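Local coordinates for protein apical membrane antigen AMA1 (Toxoplasma gondii ME49, PDB 4YIV) that takes part in host cell invasion as an essential microneme protein of the moving junction formed between the parasite's apical tip and the host cell membrane, at residues R53-L58 with R156-Y161. Numbering follows the deposited sequence.
Sequences REPAGL and RYPFVY
The carboxylate of E54 takes up the backbone N-H of R156. E54 CB is directed across the line to the other segment; chi1 of -176° sets CG anti to the backbone N, and the chain, extended from there, carries the carboxylate nearer. CG comes within 3.7 Å of R156 O, a van der Waals approach, and E54 CD lies 3.9 Å from R156 N. The one direct hydrogen bond follows: R156 N to E54 OE2, 2.8 Å long and nearly straight at 164° (N-H...O), on the anti lone pair, the side away from OE1. The same oxygen hydrogen-bonds Y216 OH, while OE1 pairs with K45 in a salt bridge and with Q43 NE2; with both oxygens engaged, the buried carboxylate is fixed in rotation, and K45 would be expected to favour its ionised form. The R156 guanidinium does not touch the carboxylate directly, but NH1 shares Y216 OH with it, while NE goes to F141 O. One residue after E54, the ring of P55 meets that of P158, two residues beyond R156, at an oblique angle, CG to CG 4.0 Å. Between polar and apolar contacts a water donates to P55 O (2.9 Å) and R156 O (2.8 Å). Together these contacts join the end of the two-stranded hairpin 43-47/50-54 to the loop entering strand 159-162, the central strand of a five-stranded antiparallel sheet in the PAN-type fold of the AMA1 ectodomain.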
ATOM      1  N   ARG A  53      13.339 -14.413  -2.216  1.00 22.45           N
ATOM      2  CA  ARG A  53      12.594 -13.505  -1.403  1.00 20.09           C
ATOM      3  C   ARG A  53      11.174 -13.294  -2.009  1.00 18.75           C
ATOM      4  O   ARG A  53      10.996 -13.118  -3.230  1.00 20.06           O
ATOM      5  CB  ARG A  53      13.326 -12.166  -1.275  1.00 22.44           C
ATOM      6  CG  ARG A  53      14.775 -12.252  -0.762  1.00 25.08           C
ATOM      7  CD  ARG A  53      15.282 -10.868  -0.322  1.00 24.75           C
ATOM      8  NE  ARG A  53      14.644 -10.492   0.934  1.00 23.28           N
ATOM      9  CZ  ARG A  53      14.733  -9.285   1.474  1.00 24.95           C
ATOM     10  NH1 ARG A  53      15.461  -8.354   0.882  1.00 29.10           N
ATOM     11  NH2 ARG A  53      14.132  -9.026   2.608  1.00 28.64           N
ATOM     12  N   GLU A  54      10.184 -13.287  -1.128  1.00 20.22           N
ATOM     13  CA  GLU A  54       8.769 -13.351  -1.522  1.00 19.17           C
ATOM     14  C   GLU A  54       7.995 -12.217  -0.863  1.00 19.31           C
ATOM     15  O   GLU A  54       8.059 -12.053   0.368  1.00 20.01           O
ATOM     16  CB  GLU A  54       8.166 -14.707  -1.115  1.00 22.42           C
ATOM     17  CG  GLU A  54       6.715 -14.914  -1.579  1.00 19.69           C
ATOM     18  CD  GLU A  54       6.015 -16.058  -0.865  1.00 22.41           C
ATOM     19  OE1 GLU A  54       6.216 -16.242   0.353  1.00 23.34           O
ATOM     20  OE2 GLU A  54       5.269 -16.792  -1.538  1.00 24.38           O
ATOM     21  N   PRO A  55       7.258 -11.439  -1.659  1.00 18.52           N
ATOM     22  CA  PRO A  55       6.387 -10.476  -0.984  1.00 18.88           C
ATOM     23  C   PRO A  55       5.335 -11.169  -0.105  1.00 17.28           C
ATOM     24  O   PRO A  55       4.857 -12.235  -0.482  1.00 19.37           O
ATOM     25  CB  PRO A  55       5.723  -9.732  -2.142  1.00 20.00           C
ATOM     26  CG  PRO A  55       6.713  -9.884  -3.301  1.00 19.75           C
ATOM     27  CD  PRO A  55       7.209 -11.279  -3.129  1.00 18.32           C
ATOM     28  N   ALA A  56       4.989 -10.541   1.007  1.00 18.29           N
ATOM     29  CA  ALA A  56       4.232 -11.210   2.070  1.00 21.43           C
ATOM     30  C   ALA A  56       3.168 -10.383   2.750  1.00 20.70           C
ATOM     31  O   ALA A  56       2.431 -10.886   3.619  1.00 19.46           O
ATOM     32  CB  ALA A  56       5.227 -11.684   3.141  1.00 21.65           C
ATOM     33  N   GLY A  57       3.138  -9.099   2.450  1.00 18.29           N
ATOM     34  CA  GLY A  57       2.307  -8.161   3.194  1.00 17.99           C
ATOM     35  C   GLY A  57       0.830  -8.470   2.978  1.00 19.71           C
ATOM     36  O   GLY A  57       0.444  -8.949   1.909  1.00 19.00           O
ATOM     37  N   LEU A  58       0.010  -8.210   3.994  1.00 17.51           N
ATOM     38  CA  LEU A  58      -1.400  -8.581   3.930  1.00 20.05           C
ATOM     39  C   LEU A  58      -2.319  -7.460   3.456  1.00 19.25           C
ATOM     40  O   LEU A  58      -3.512  -7.701   3.251  1.00 20.55           O
ATOM     41  CB  LEU A  58      -1.877  -9.067   5.305  1.00 22.07           C
ATOM     42  CG  LEU A  58      -1.075 -10.255   5.877  1.00 25.21           C
ATOM     43  CD1 LEU A  58      -1.709 -10.712   7.177  1.00 29.50           C
ATOM     44  CD2 LEU A  58      -1.015 -11.422   4.926  1.00 25.96           C
ATOM     45  N   ARG A 156       4.518 -17.694  -4.071  1.00 23.00           N
ATOM     46  CA  ARG A 156       3.383 -17.027  -4.689  1.00 22.16           C
ATOM     47  C   ARG A 156       3.770 -15.626  -5.195  1.00 21.60           C
ATOM     48  O   ARG A 156       4.370 -14.822  -4.466  1.00 23.59           O
ATOM     49  CB  ARG A 156       2.225 -16.934  -3.689  1.00 22.69           C
ATOM     50  CG  ARG A 156       1.702 -18.254  -3.259  1.00 23.38           C
ATOM     51  CD  ARG A 156       0.680 -18.054  -2.172  1.00 24.08           C
ATOM     52  NE  ARG A 156      -0.017 -19.287  -1.838  1.00 28.14           N
ATOM     53  CZ  ARG A 156       0.418 -20.210  -0.981  1.00 33.47           C
ATOM     54  NH1 ARG A 156       1.584 -20.065  -0.336  1.00 29.64           N
ATOM     55  NH2 ARG A 156      -0.328 -21.284  -0.768  1.00 32.75           N
ATOM     56  N   TYR A 157       3.444 -15.351  -6.455  1.00 21.89           N
ATOM     57  CA  TYR A 157       3.754 -14.066  -7.064  1.00 21.53           C
ATOM     58  C   TYR A 157       2.852 -12.964  -6.543  1.00 22.36           C
ATOM     59  O   TYR A 157       1.673 -13.226  -6.224  1.00 22.59           O
ATOM     60  CB  TYR A 157       3.585 -14.137  -8.580  1.00 24.15           C
ATOM     61  CG  TYR A 157       4.379 -15.211  -9.239  1.00 26.53           C
ATOM     62  CD1 TYR A 157       5.770 -15.108  -9.385  1.00 26.07           C
ATOM     63  CD2 TYR A 157       3.740 -16.322  -9.743  1.00 26.90           C
ATOM     64  CE1 TYR A 157       6.483 -16.123 -10.012  1.00 31.12           C
ATOM     65  CE2 TYR A 157       4.428 -17.319 -10.369  1.00 32.81           C
ATOM     66  CZ  TYR A 157       5.798 -17.225 -10.510  1.00 32.38           C
ATOM     67  OH  TYR A 157       6.463 -18.259 -11.152  1.00 36.92           O
ATOM     68  N   PRO A 158       3.378 -11.724  -6.491  1.00 19.85           N
ATOM     69  CA  PRO A 158       2.530 -10.577  -6.173  1.00 19.11           C
ATOM     70  C   PRO A 158       1.603 -10.233  -7.347  1.00 18.49           C
ATOM     71  O   PRO A 158       1.735 -10.783  -8.459  1.00 20.09           O
ATOM     72  CB  PRO A 158       3.544  -9.475  -5.860  1.00 18.32           C
ATOM     73  CG  PRO A 158       4.713  -9.801  -6.765  1.00 20.64           C
ATOM     74  CD  PRO A 158       4.777 -11.316  -6.764  1.00 22.17           C
ATOM     75  N   PHE A 159       0.621  -9.383  -7.090  1.00 20.49           N
ATOM     76  CA  PHE A 159      -0.353  -9.043  -8.109  1.00 19.87           C
ATOM     77  C   PHE A 159      -0.480  -7.538  -8.247  1.00 19.45           C
ATOM     78  O   PHE A 159      -0.137  -6.790  -7.336  1.00 17.33           O
ATOM     79  CB  PHE A 159      -1.767  -9.635  -7.789  1.00 20.43           C
ATOM     80  CG  PHE A 159      -2.439  -8.988  -6.621  1.00 20.40           C
ATOM     81  CD1 PHE A 159      -2.219  -9.456  -5.345  1.00 18.57           C
ATOM     82  CD2 PHE A 159      -3.276  -7.885  -6.789  1.00 22.12           C
ATOM     83  CE1 PHE A 159      -2.811  -8.861  -4.244  1.00 19.37           C
ATOM     84  CE2 PHE A 159      -3.881  -7.278  -5.683  1.00 23.23           C
ATOM     85  CZ  PHE A 159      -3.641  -7.784  -4.393  1.00 20.85           C
ATOM     86  N   VAL A 160      -1.045  -7.124  -9.381  1.00 19.92           N
ATOM     87  CA  VAL A 160      -1.550  -5.767  -9.523  1.00 21.15           C
ATOM     88  C   VAL A 160      -2.986  -5.869 -10.028  1.00 19.87           C
ATOM     89  O   VAL A 160      -3.267  -6.511 -11.061  1.00 21.85           O
ATOM     90  CB  VAL A 160      -0.683  -4.889 -10.497  1.00 21.68           C
ATOM     91  CG1 VAL A 160      -1.385  -3.567 -10.794  1.00 21.66           C
ATOM     92  CG2 VAL A 160       0.710  -4.630  -9.894  1.00 24.27           C
ATOM     93  N   TYR A 161      -3.883  -5.234  -9.292  1.00 18.61           N
ATOM     94  CA  TYR A 161      -5.267  -5.099  -9.760  1.00 19.89           C
ATOM     95  C   TYR A 161      -5.402  -3.769 -10.500  1.00 22.41           C
ATOM     96  O   TYR A 161      -5.142  -2.688  -9.948  1.00 20.85           O
ATOM     97  CB  TYR A 161      -6.276  -5.193  -8.604  1.00 21.06           C
ATOM     98  CG  TYR A 161      -7.725  -5.215  -9.110  1.00 21.44           C
ATOM     99  CD1 TYR A 161      -8.116  -6.148 -10.047  1.00 25.19           C
ATOM    100  CD2 TYR A 161      -8.657  -4.261  -8.701  1.00 24.94           C
ATOM    101  CE1 TYR A 161      -9.401  -6.160 -10.558  1.00 27.53           C
ATOM    102  CE2 TYR A 161      -9.971  -4.269  -9.217  1.00 27.71           C
ATOM    103  CZ  TYR A 161     -10.322  -5.221 -10.136  1.00 28.75           C
ATOM    104  OH  TYR A 161     -11.602  -5.263 -10.673  1.00 33.18           O
TER
HETATM  105  O   HOH W   1       3.514 -12.622  -3.037  1.00 22.35           O